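Local coordinates for protein cycloalternan-forming enzyme (Listeria monocytogenes serovar 1/2a, PDB 5F7U) that is a multidomain enzyme of glycoside hydrolase family 31 that binds glucose-containing glycans at several separate sites along its chain, at residues 402-407 / 466-471; 411-416 / 433-438; 761-766 / 775-780. The protein carries 1 engineered substitution. All coordinates share one frame; numbering follows the deposited sequence.

Interaction 1. Residues 402-407 / 466-471. With GLC (alpha-D-glucopyranose), chain C; GLC (alpha-D-glucopyranose), chain F; GLC (alpha-D-glucopyranose), chain B.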
loop_
_atom_site.group_PDB
_atom_site.type_symbol
_atom_site.label_atom_id
_atom_site.label_comp_id
_atom_site.label_asym_id
_atom_site.label_seq_id
_atom_site.Cartn_x
_atom_site.Cartn_y
_atom_site.Cartn_z
ATOM N N TRP A 402 9.087 7.392 -25.582
ATOM C CA TRP A 402 10.136 6.625 -26.252
ATOM C C TRP A 402 9.738 6.133 -27.638
ATOM O O TRP A 402 10.602 5.846 -28.469
ATOM C CB TRP A 402 10.563 5.422 -25.379
ATOM C CG TRP A 402 9.530 4.301 -25.304
ATOM C CD1 TRP A 402 8.532 4.163 -24.366
ATOM C CD2 TRP A 402 9.426 3.159 -26.177
ATOM N NE1 TRP A 402 7.809 3.016 -24.614
ATOM C CE2 TRP A 402 8.325 2.391 -25.725
ATOM C CE3 TRP A 402 10.149 2.717 -27.315
ATOM C CZ2 TRP A 402 7.934 1.195 -26.350
ATOM C CZ3 TRP A 402 9.752 1.528 -27.943
ATOM C CH2 TRP A 402 8.651 0.778 -27.451
ATOM N N SER A 403 8.437 5.982 -27.868
ATOM C CA SER A 403 7.972 5.240 -29.028
ATOM C C SER A 403 7.492 6.135 -30.165
ATOM O O SER A 403 7.471 7.360 -30.051
ATOM C CB SER A 403 6.862 4.248 -28.616
ATOM O OG SER A 403 5.613 4.904 -28.523
ATOM N N ASP A 404 7.080 5.495 -31.256
ATOM C CA ASP A 404 6.440 6.170 -32.387
ATOM C C ASP A 404 5.083 6.822 -32.060
ATOM O O ASP A 404 4.515 7.524 -32.900
ATOM C CB ASP A 404 6.310 5.180 -33.571
ATOM C CG ASP A 404 5.398 3.976 -33.266
ATOM O OD1 ASP A 404 4.805 3.885 -32.165
ATOM O OD2 ASP A 404 5.258 3.103 -34.151
ATOM N N GLU A 405 4.560 6.564 -30.857
ATOM C CA GLU A 405 3.244 7.088 -30.405
ATOM C C GLU A 405 2.106 6.627 -31.331
ATOM O O GLU A 405 1.075 7.308 -31.466
ATOM C CB GLU A 405 3.266 8.630 -30.294
ATOM C CG GLU A 405 4.327 9.179 -29.330
ATOM C CD GLU A 405 3.969 8.930 -27.867
ATOM O OE1 GLU A 405 2.773 8.754 -27.563
ATOM O OE2 GLU A 405 4.881 8.923 -27.005
ATOM N N GLU A 406 2.315 5.470 -31.965
ATOM C CA GLU A 406 1.317 4.856 -32.820
ATOM C C GLU A 406 1.149 3.381 -32.511
ATOM O O GLU A 406 0.057 2.954 -32.167
ATOM C CB GLU A 406 1.685 5.045 -34.292
ATOM C CG GLU A 406 1.674 6.489 -34.775
ATOM C CD GLU A 406 0.297 7.145 -34.769
ATOM O OE1 GLU A 406 -0.737 6.487 -34.500
ATOM O OE2 GLU A 406 0.249 8.373 -35.023
ATOM N N THR A 407 2.228 2.611 -32.653
ATOM C CA THR A 407 2.209 1.181 -32.347
ATOM C C THR A 407 2.545 0.928 -30.874
ATOM O O THR A 407 2.155 -0.089 -30.308
ATOM C CB THR A 407 3.242 0.395 -33.178
ATOM O OG1 THR A 407 4.576 0.785 -32.810
ATOM C CG2 THR A 407 3.028 0.602 -34.709
ATOM N N THR A 466 -6.421 8.458 -37.887
ATOM C CA THR A 466 -5.297 8.809 -38.772
ATOM C C THR A 466 -4.747 7.556 -39.472
ATOM O O THR A 466 -4.868 6.435 -38.949
ATOM C CB THR A 466 -4.141 9.526 -38.031
ATOM O OG1 THR A 466 -3.639 8.696 -36.975
ATOM C CG2 THR A 466 -4.592 10.874 -37.441
ATOM N N VAL A 467 -4.160 7.753 -40.654
ATOM C CA VAL A 467 -3.496 6.681 -41.398
ATOM C C VAL A 467 -2.082 6.496 -40.841
ATOM O O VAL A 467 -1.329 7.465 -40.710
ATOM C CB VAL A 467 -3.465 6.977 -42.922
ATOM C CG1 VAL A 467 -2.673 5.915 -43.677
ATOM C CG2 VAL A 467 -4.886 7.059 -43.474
ATOM N N TYR A 468 -1.743 5.257 -40.469
ATOM C CA TYR A 468 -0.375 4.922 -40.061
ATOM C C TYR A 468 -0.155 3.450 -40.358
ATOM O O TYR A 468 -0.722 2.578 -39.688
ATOM C CB TYR A 468 -0.133 5.225 -38.566
ATOM C CG TYR A 468 1.325 5.340 -38.204
ATOM C CD1 TYR A 468 2.013 6.540 -38.394
ATOM C CD2 TYR A 468 2.029 4.248 -37.654
ATOM C CE1 TYR A 468 3.360 6.662 -38.061
ATOM C CE2 TYR A 468 3.378 4.361 -37.310
ATOM C CZ TYR A 468 4.039 5.572 -37.515
ATOM O OH TYR A 468 5.375 5.724 -37.197
ATOM N N GLU A 469 0.651 3.184 -41.391
ATOM C CA GLU A 469 0.724 1.855 -42.014
ATOM C C GLU A 469 0.799 0.665 -41.045
ATOM O O GLU A 469 -0.062 -0.228 -41.093
ATOM C CB GLU A 469 1.866 1.803 -43.029
ATOM C CG GLU A 469 1.861 0.554 -43.892
ATOM C CD GLU A 469 2.969 0.546 -44.938
ATOM O OE1 GLU A 469 3.932 1.342 -44.842
ATOM O OE2 GLU A 469 2.890 -0.288 -45.856
ATOM N N GLN A 470 1.809 0.659 -40.168
ATOM C CA GLN A 470 2.010 -0.470 -39.253
ATOM C C GLN A 470 0.845 -0.683 -38.305
ATOM O O GLN A 470 0.443 -1.817 -38.067
ATOM C CB GLN A 470 3.324 -0.351 -38.463
ATOM C CG GLN A 470 3.737 -1.649 -37.758
ATOM C CD GLN A 470 3.858 -2.813 -38.732
ATOM O OE1 GLN A 470 4.499 -2.690 -39.762
ATOM N NE2 GLN A 470 3.233 -3.938 -38.412
ATOM N N ARG A 471 0.315 0.421 -37.781
ATOM C CA ARG A 471 -0.800 0.396 -36.851
ATOM C C ARG A 471 -2.043 -0.147 -37.573
ATOM O O ARG A 471 -2.750 -0.994 -37.026
ATOM C CB ARG A 471 -1.029 1.805 -36.306
ATOM C CG ARG A 471 -1.760 1.902 -34.979
ATOM C CD ARG A 471 -2.105 3.379 -34.755
ATOM N NE ARG A 471 -3.381 3.714 -35.395
ATOM C CZ ARG A 471 -3.682 4.856 -36.008
ATOM N NH1 ARG A 471 -4.894 4.994 -36.521
ATOM N NH2 ARG A 471 -2.806 5.857 -36.123
HETATM C C1 GLC C . 7.908 4.107 -40.736
HETATM C C2 GLC C . 8.265 3.169 -41.899
HETATM C C3 GLC C . 7.252 3.280 -43.044
HETATM C C4 GLC C . 5.822 3.098 -42.541
HETATM C C5 GLC C . 5.523 4.036 -41.361
HETATM C C6 GLC C . 4.177 3.720 -40.726
HETATM O O2 GLC C . 9.577 3.458 -42.386
HETATM O O3 GLC C . 7.529 2.281 -44.031
HETATM O O4 GLC C . 4.899 3.356 -43.600
HETATM O O5 GLC C . 6.536 3.913 -40.345
HETATM O O6 GLC C . 4.199 2.382 -40.210
HETATM C C1 GLC F . 1.635 10.734 -21.814
HETATM C C2 GLC F . 0.552 11.189 -22.802
HETATM C C3 GLC F . 0.269 10.112 -23.857
HETATM C C4 GLC F . 1.559 9.640 -24.527
HETATM C C5 GLC F . 2.518 9.152 -23.430
HETATM C C6 GLC F . 3.830 8.572 -23.943
HETATM O O2 GLC F . -0.665 11.458 -22.102
HETATM O O3 GLC F . -0.640 10.614 -24.844
HETATM O O4 GLC F . 1.250 8.588 -25.449
HETATM O O5 GLC F . 2.789 10.234 -22.516
HETATM O O6 GLC F . 4.621 9.631 -24.491
HETATM C C1 GLC B . 5.244 8.759 -41.044
HETATM C C2 GLC B . 6.005 9.859 -41.827
HETATM C C3 GLC B . 7.399 9.430 -42.324
HETATM C C4 GLC B . 8.188 8.682 -41.248
HETATM C C5 GLC B . 7.295 7.520 -40.815
HETATM C C6 GLC B . 8.001 6.421 -40.030
HETATM O O1 GLC B . 4.543 7.855 -41.923
HETATM O O2 GLC B . 5.216 10.293 -42.941
HETATM O O3 GLC B . 8.149 10.566 -42.763
HETATM O O4 GLC B . 9.430 8.202 -41.774
HETATM O O5 GLC B . 6.115 8.017 -40.159
HETATM O O6 GLC B . 8.272 5.465 -41.065
HETATM O O HOH W 1 6.545 3.441 -36.455
HETATM O O HOH W 2 5.648 8.342 -35.282
#
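The aliphatic part of Glu-406 lies flat over one face of the Tyr-468 ring, its CG 3.4 Å from the ring centroid and almost on the normal, a CH-pi contact. Over the opposite face, nearer the rim, comes C6 of the chain C glucose, 3.6 Å from Tyr-468 CE2, so the phenol is sandwiched between protein and sugar. Glu-469 OE1 accepts from O4 of that sugar at 2.6 Å, and Gln-470 N donates to its O6. A bend at chi2 (-66°) carries the Glu-406 carboxylate past the ring to a salt bridge, OE1 to Arg-471 NH2 at 2.7 Å; the nitrogen meets OE1 from above the carboxylate plane. Lys-462 is a second cation on this oxygen, which probably keeps the acid ionised. Arg-471 is steadied by gripping Thr-466 end-on, NH1 on O and NH2 on OG1; Asp-464 also bonds that hydroxyl.

Behind this, Asp-404 OD1 accepts from Glu-406 N at 3.0 Å, an Asx turn, and from Thr-407 N, while OD2 takes the Thr-407 hydroxyl on its syn lone pair. A water links OD2 to Tyr-468 OH. The loop 402-407 follows barrel strand 396-399, Trp-402 packs against strand 452-457, and Tyr-468 stands at the N-cap of helix 469-481.

Interaction 2. Residues 411-416 / 433-438; sequences WNNATY and NGKWTD. With GLC (alpha-D-glucopyranose), chain C.
Two tryptophans hold the inner end of this contact in an edge-to-face pair: the CE3-CZ3 edge of Trp-411 points into the face of Trp-436, with CE3 3.7 Å from Trp-436 CD2 and the planes at 62°. Both side chains take the same first torsion, CG anti to the carbonyl carbon, yet the side chains cross at about a right angle. The backbone O of Asn-412 meets the rim of Trp-436 in its plane, 3.4 Å from CD1, and a water joins Trp-436 NE1 to Asn-412 ND2.

Further out, two asparagines carry the polar contact. Asn-413, its CG beside the backbone N, turns OD1 to Lys-435 N at 2.9 Å; the bond is nearly straight (171°) and lies on a carbonyl lone pair. Lys-435 runs fully extended beyond CG, its CG and CD passing that oxygen, and its NZ shares a water with Asn-413 ND2. Asn-433, its CG anti to the carbonyl carbon (chi1 -53°), brings ND2 back to donate to Asn-413 O at 3.0 Å and Thr-415 OG1 at 3.3 Å, both acceptors close to the amide plane.

These bonds join two beta turns, type II over 411-414 and type II' over 433-436, where Gly-434 sits against Asn-413 OD1. Tyr-416, its CG in the crowded position between backbone N and carbonyl carbon, lays its ring face under C2 of the chain C glucose and exchanges a hydrogen bond between OH and O6 at 2.8 Å. Its backbone N and O hold the sugar's O2, and the same O accepts from O3. An aromatic platform beneath a pyranose, with hydroxyls gripped round its edge, is the hallmark of a carbohydrate-binding site, here built on the long loop between strand 396-399 and helix 439-448 of the TIM barrel.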
loop_
_atom_site.group_PDB
_atom_site.type_symbol
_atom_site.label_atom_id
_atom_site.label_comp_id
_atom_site.label_asym_id
_atom_site.label_seq_id
_atom_site.Cartn_x
_atom_site.Cartn_y
_atom_site.Cartn_z
ATOM N N TRP A 411 10.480 2.208 -31.639
ATOM C CA TRP A 411 11.171 3.427 -31.219
ATOM C C TRP A 411 10.806 4.610 -32.096
ATOM O O TRP A 411 10.685 4.481 -33.332
ATOM C CB TRP A 411 12.695 3.208 -31.209
ATOM C CG TRP A 411 13.069 2.328 -30.087
ATOM C CD1 TRP A 411 13.099 0.954 -30.091
ATOM C CD2 TRP A 411 13.387 2.741 -28.745
ATOM N NE1 TRP A 411 13.445 0.488 -28.824
ATOM C CE2 TRP A 411 13.623 1.562 -27.987
ATOM C CE3 TRP A 411 13.513 4.000 -28.111
ATOM C CZ2 TRP A 411 13.960 1.596 -26.627
ATOM C CZ3 TRP A 411 13.859 4.028 -26.748
ATOM C CH2 TRP A 411 14.078 2.823 -26.031
ATOM N N ASN A 412 10.659 5.771 -31.466
ATOM C CA ASN A 412 10.386 6.995 -32.217
ATOM C C ASN A 412 11.432 7.234 -33.313
ATOM O O ASN A 412 12.633 6.998 -33.107
ATOM C CB ASN A 412 10.325 8.206 -31.278
ATOM C CG ASN A 412 9.453 9.311 -31.821
ATOM O OD1 ASN A 412 8.814 9.147 -32.882
ATOM N ND2 ASN A 412 9.386 10.439 -31.093
ATOM N N ASN A 413 10.950 7.667 -34.481
ATOM C CA ASN A 413 11.792 7.988 -35.654
ATOM C C ASN A 413 12.422 6.777 -36.363
ATOM O O ASN A 413 13.119 6.959 -37.377
ATOM C CB ASN A 413 12.920 9.011 -35.343
ATOM C CG ASN A 413 12.436 10.314 -34.707
ATOM O OD1 ASN A 413 13.214 10.961 -34.010
ATOM N ND2 ASN A 413 11.186 10.715 -34.952
ATOM N N ALA A 414 12.169 5.557 -35.878
ATOM C CA ALA A 414 12.711 4.352 -36.540
ATOM C C ALA A 414 12.000 4.119 -37.866
ATOM O O ALA A 414 10.779 4.284 -37.968
ATOM C CB ALA A 414 12.584 3.120 -35.646
ATOM N N THR A 415 12.772 3.757 -38.880
ATOM C CA THR A 415 12.196 3.408 -40.184
ATOM C C THR A 415 12.390 1.917 -40.417
ATOM O O THR A 415 13.259 1.301 -39.787
ATOM C CB THR A 415 12.778 4.256 -41.326
ATOM O OG1 THR A 415 14.208 4.112 -41.372
ATOM C CG2 THR A 415 12.413 5.732 -41.142
ATOM N N TYR A 416 11.557 1.344 -41.295
ATOM C CA TYR A 416 11.442 -0.116 -41.489
ATOM C C TYR A 416 10.463 -0.404 -42.635
ATOM O O TYR A 416 9.649 0.459 -42.994
ATOM C CB TYR A 416 10.921 -0.797 -40.206
ATOM C CG TYR A 416 9.637 -0.172 -39.691
ATOM C CD1 TYR A 416 8.385 -0.611 -40.159
ATOM C CD2 TYR A 416 9.667 0.889 -38.770
ATOM C CE1 TYR A 416 7.205 -0.025 -39.706
ATOM C CE2 TYR A 416 8.490 1.479 -38.314
ATOM C CZ TYR A 416 7.269 1.020 -38.784
ATOM O OH TYR A 416 6.115 1.597 -38.334
ATOM N N ASN A 433 16.950 6.348 -36.185
ATOM C CA ASN A 433 17.172 7.713 -36.654
ATOM C C ASN A 433 16.836 8.729 -35.567
ATOM O O ASN A 433 16.170 8.404 -34.573
ATOM C CB ASN A 433 16.276 8.030 -37.863
ATOM C CG ASN A 433 16.395 7.020 -38.992
ATOM O OD1 ASN A 433 17.396 6.978 -39.708
ATOM N ND2 ASN A 433 15.346 6.229 -39.183
ATOM N N GLY A 434 17.277 9.964 -35.789
ATOM C CA GLY A 434 16.747 11.128 -35.068
ATOM C C GLY A 434 16.953 11.047 -33.571
ATOM O O GLY A 434 18.078 11.039 -33.105
ATOM N N LYS A 435 15.855 10.960 -32.829
ATOM C CA LYS A 435 15.894 10.989 -31.364
ATOM C C LYS A 435 16.505 9.742 -30.724
ATOM O O LYS A 435 17.005 9.806 -29.584
ATOM C CB LYS A 435 14.489 11.254 -30.812
ATOM C CG LYS A 435 13.989 12.645 -31.173
ATOM C CD LYS A 435 12.503 12.830 -30.881
ATOM C CE LYS A 435 12.074 14.208 -31.352
ATOM N NZ LYS A 435 10.590 14.319 -31.438
ATOM N N TRP A 436 16.500 8.632 -31.464
ATOM C CA TRP A 436 16.994 7.361 -30.951
ATOM C C TRP A 436 17.797 6.676 -32.032
ATOM O O TRP A 436 17.270 5.844 -32.770
ATOM C CB TRP A 436 15.855 6.449 -30.517
ATOM C CG TRP A 436 14.905 7.076 -29.570
ATOM C CD1 TRP A 436 13.677 7.591 -29.881
ATOM C CD2 TRP A 436 15.091 7.296 -28.167
ATOM N NE1 TRP A 436 13.075 8.092 -28.749
ATOM C CE2 TRP A 436 13.926 7.940 -27.690
ATOM C CE3 TRP A 436 16.132 7.012 -27.257
ATOM C CZ2 TRP A 436 13.760 8.292 -26.345
ATOM C CZ3 TRP A 436 15.966 7.361 -25.912
ATOM C CH2 TRP A 436 14.794 8.001 -25.474
ATOM N N THR A 437 19.069 7.021 -32.120
ATOM C CA THR A 437 19.912 6.454 -33.182
ATOM C C THR A 437 20.465 5.069 -32.807
ATOM O O THR A 437 20.896 4.322 -33.693
ATOM C CB THR A 437 21.102 7.368 -33.545
ATOM O OG1 THR A 437 21.951 7.506 -32.402
ATOM C CG2 THR A 437 20.637 8.720 -34.046
ATOM N N ASP A 438 20.480 4.737 -31.509
ATOM C CA ASP A 438 21.011 3.445 -31.062
ATOM C C ASP A 438 20.353 3.026 -29.735
ATOM O O ASP A 438 20.973 3.179 -28.684
ATOM C CB ASP A 438 22.550 3.534 -30.932
ATOM C CG ASP A 438 23.200 2.249 -30.403
ATOM O OD1 ASP A 438 22.578 1.157 -30.407
ATOM O OD2 ASP A 438 24.376 2.351 -29.980
HETATM C C1 GLC C . 7.908 4.107 -40.736
HETATM C C2 GLC C . 8.265 3.169 -41.899
HETATM C C3 GLC C . 7.252 3.280 -43.044
HETATM C C4 GLC C . 5.822 3.098 -42.541
HETATM C C5 GLC C . 5.523 4.036 -41.361
HETATM C C6 GLC C . 4.177 3.720 -40.726
HETATM O O2 GLC C . 9.577 3.458 -42.386
HETATM O O3 GLC C . 7.529 2.281 -44.031
HETATM O O4 GLC C . 4.899 3.356 -43.600
HETATM O O5 GLC C . 6.536 3.913 -40.345
HETATM O O6 GLC C . 4.199 2.382 -40.210
HETATM O O HOH W 3 14.948 5.551 -34.207
HETATM O O HOH W 4 10.809 9.983 -28.536
HETATM O O HOH W 5 9.947 13.409 -33.970
#

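Interaction 3. Residues 761-766 / 775-780. With GLC (alpha-D-glucopyranose), chain D.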
loop_
_atom_site.group_PDB
_atom_site.type_symbol
_atom_site.label_atom_id
_atom_site.label_comp_id
_atom_site.label_asym_id
_atom_site.label_seq_id
_atom_site.Cartn_x
_atom_site.Cartn_y
_atom_site.Cartn_z
ATOM N N VAL A 761 3.793 12.708 17.257
ATOM C CA VAL A 761 4.032 11.300 16.925
ATOM C C VAL A 761 3.384 10.449 17.998
ATOM O O VAL A 761 3.748 10.572 19.178
ATOM C CB VAL A 761 5.535 10.939 16.855
ATOM C CG1 VAL A 761 5.701 9.493 16.363
ATOM C CG2 VAL A 761 6.299 11.892 15.937
ATOM N N TYR A 762 2.440 9.594 17.619
ATOM C CA TYR A 762 1.877 8.704 18.626
ATOM C C TYR A 762 2.812 7.499 18.788
ATOM O O TYR A 762 3.121 6.813 17.789
ATOM C CB TYR A 762 0.430 8.226 18.302
ATOM C CG TYR A 762 0.031 7.205 19.355
ATOM C CD1 TYR A 762 -0.183 7.602 20.690
ATOM C CD2 TYR A 762 0.003 5.833 19.057
ATOM C CE1 TYR A 762 -0.478 6.676 21.673
ATOM C CE2 TYR A 762 -0.292 4.890 20.038
ATOM C CZ TYR A 762 -0.513 5.316 21.347
ATOM O OH TYR A 762 -0.796 4.406 22.341
ATOM N N LEU A 763 3.270 7.258 20.025
ATOM C CA LEU A 763 4.117 6.109 20.305
ATOM C C LEU A 763 3.331 5.046 21.045
ATOM O O LEU A 763 2.903 5.287 22.174
ATOM C CB LEU A 763 5.348 6.517 21.125
ATOM C CG LEU A 763 6.261 7.561 20.479
ATOM C CD1 LEU A 763 7.353 7.922 21.480
ATOM C CD2 LEU A 763 6.853 7.082 19.153
ATOM N N PRO A 764 3.148 3.869 20.421
ATOM C CA PRO A 764 2.522 2.756 21.139
ATOM C C PRO A 764 3.367 2.297 22.319
ATOM O O PRO A 764 4.533 2.673 22.443
ATOM C CB PRO A 764 2.469 1.640 20.094
ATOM C CG PRO A 764 2.543 2.347 18.785
ATOM C CD PRO A 764 3.504 3.483 19.043
ATOM N N GLU A 765 2.763 1.491 23.193
ATOM C CA GLU A 765 3.439 1.072 24.419
ATOM C C GLU A 765 4.752 0.357 24.063
ATOM O O GLU A 765 4.835 -0.305 23.049
ATOM C CB GLU A 765 2.505 0.227 25.296
ATOM C CG GLU A 765 2.312 0.885 26.660
ATOM C CD GLU A 765 0.990 0.576 27.338
ATOM O OE1 GLU A 765 0.849 -0.540 27.892
ATOM O OE2 GLU A 765 0.104 1.473 27.354
ATOM N N GLY A 766 5.783 0.553 24.881
ATOM C CA GLY A 766 7.129 -0.002 24.635
ATOM C C GLY A 766 8.104 1.143 24.455
ATOM O O GLY A 766 7.698 2.279 24.475
ATOM N N GLY A 775 17.971 9.557 20.992
ATOM C CA GLY A 775 16.955 10.041 21.935
ATOM C C GLY A 775 16.005 8.918 22.311
ATOM O O GLY A 775 15.480 8.222 21.450
ATOM N N VAL A 776 15.789 8.724 23.606
ATOM C CA VAL A 776 14.949 7.621 24.054
ATOM C C VAL A 776 13.531 8.146 24.322
ATOM O O VAL A 776 13.363 9.170 24.978
ATOM C CB VAL A 776 15.535 6.956 25.311
ATOM C CG1 VAL A 776 14.643 5.810 25.756
ATOM C CG2 VAL A 776 16.943 6.417 25.021
ATOM N N HIS A 777 12.516 7.423 23.846
ATOM C CA HIS A 777 11.131 7.842 24.040
ATOM C C HIS A 777 10.260 6.671 24.502
ATOM O O HIS A 777 9.870 5.833 23.685
ATOM C CB HIS A 777 10.568 8.445 22.753
ATOM C CG HIS A 777 11.368 9.595 22.234
ATOM N ND1 HIS A 777 11.174 10.887 22.671
ATOM C CD2 HIS A 777 12.391 9.640 21.346
ATOM C CE1 HIS A 777 12.039 11.684 22.062
ATOM N NE2 HIS A 777 12.783 10.950 21.248
ATOM N N PRO A 778 9.944 6.614 25.813
ATOM C CA PRO A 778 8.932 5.677 26.319
ATOM C C PRO A 778 7.599 5.800 25.580
ATOM O O PRO A 778 7.127 6.911 25.335
ATOM C CB PRO A 778 8.767 6.092 27.786
ATOM C CG PRO A 778 10.092 6.669 28.149
ATOM C CD PRO A 778 10.623 7.339 26.900
ATOM N N GLY A 779 7.009 4.660 25.234
ATOM C CA GLY A 779 5.734 4.635 24.521
ATOM C C GLY A 779 4.524 4.908 25.375
ATOM O O GLY A 779 4.629 5.108 26.600
ATOM N N GLY A 780 3.364 4.930 24.725
ATOM C CA GLY A 780 2.081 5.111 25.430
ATOM C C GLY A 780 1.538 6.536 25.517
ATOM O O GLY A 780 0.703 6.817 26.390
HETATM C C1 GLC D . 15.476 15.992 18.014
HETATM C C2 GLC D . 14.034 16.503 17.971
HETATM C C3 GLC D . 13.425 16.417 19.378
HETATM C C4 GLC D . 13.580 15.000 19.954
HETATM C C5 GLC D . 15.067 14.613 19.964
HETATM C C6 GLC D . 15.378 13.214 20.489
HETATM O O2 GLC D . 14.029 17.861 17.513
HETATM O O3 GLC D . 12.057 16.842 19.359
HETATM O O4 GLC D . 13.045 14.920 21.277
HETATM O O5 GLC D . 15.540 14.684 18.610
HETATM O O6 GLC D . 14.646 12.248 19.725
HETATM O O HOH W 6 5.311 2.194 27.419
#
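Leu-763 lays its CD1 methyl against CB of His-777, 3.5 Å away, the two side chains crossing obliquely. Beyond CB the imidazole leads off from this contact, and NE2 donates to O6 of the chain D glucose at 2.7 Å in a nearly straight bond (167°); O4 of that sugar lies in the ring plane at its edge. Phe-795 meets the same imidazole with its plane at about 90°. Gly-775 passes close to the sugar too, its CA 3.8 Å from C6.

Both segments belong to the beta-rich C-terminal domain of the family 31 enzymes: strand 758-763 pairs with 781-786, whereas 776-778 is an edge strand of a neighbouring antiparallel sheet. Residues 764-766 and 779-780 meet largely through backbone, the carbonyls of Pro-764 and Gly-766 leaving no room for a side chain at Gly-779. Gly-780 N donates to Leu-763 O at 2.6 Å from above the carbonyl plane, and Gly-779 N to Gly-766 O, also at 2.6 Å, nearly along the C=O axis. Between these bonds Gly-779 CA comes within 3.1 Å of Pro-764 O, a CA-H...O contact; that carbonyl also accepts from Trp-768 NE1. Pro-778 touches Asp-979 and Asp-981 on strand 975-981 of the carbohydrate-binding module.

How the interactions relate
Interactions 1 and 2 form one neighbourhood: their centres are 13 Å apart, and 411-416 and 433-438 lie inside the loop that interaction 1 closes. Trp-402 O and Asn-412 N, 3.0 Å apart and probably hydrogen-bonded, tie them together, as does Tyr-416 OH against Gln-470 CB. Both grip the chain C glucose, Tyr-416 turning a ring face to it while Glu-469 and Gln-470 bond its O4 and O6 and Tyr-468 packs on C6. Glu-405, facing the other way, reaches a second pocket and the chain F glucose. Interaction 3 stands apart in the C-terminal domain, its nearest atoms about 41 Å from interaction 1, on the other side of the chain's centre, with its own glucose.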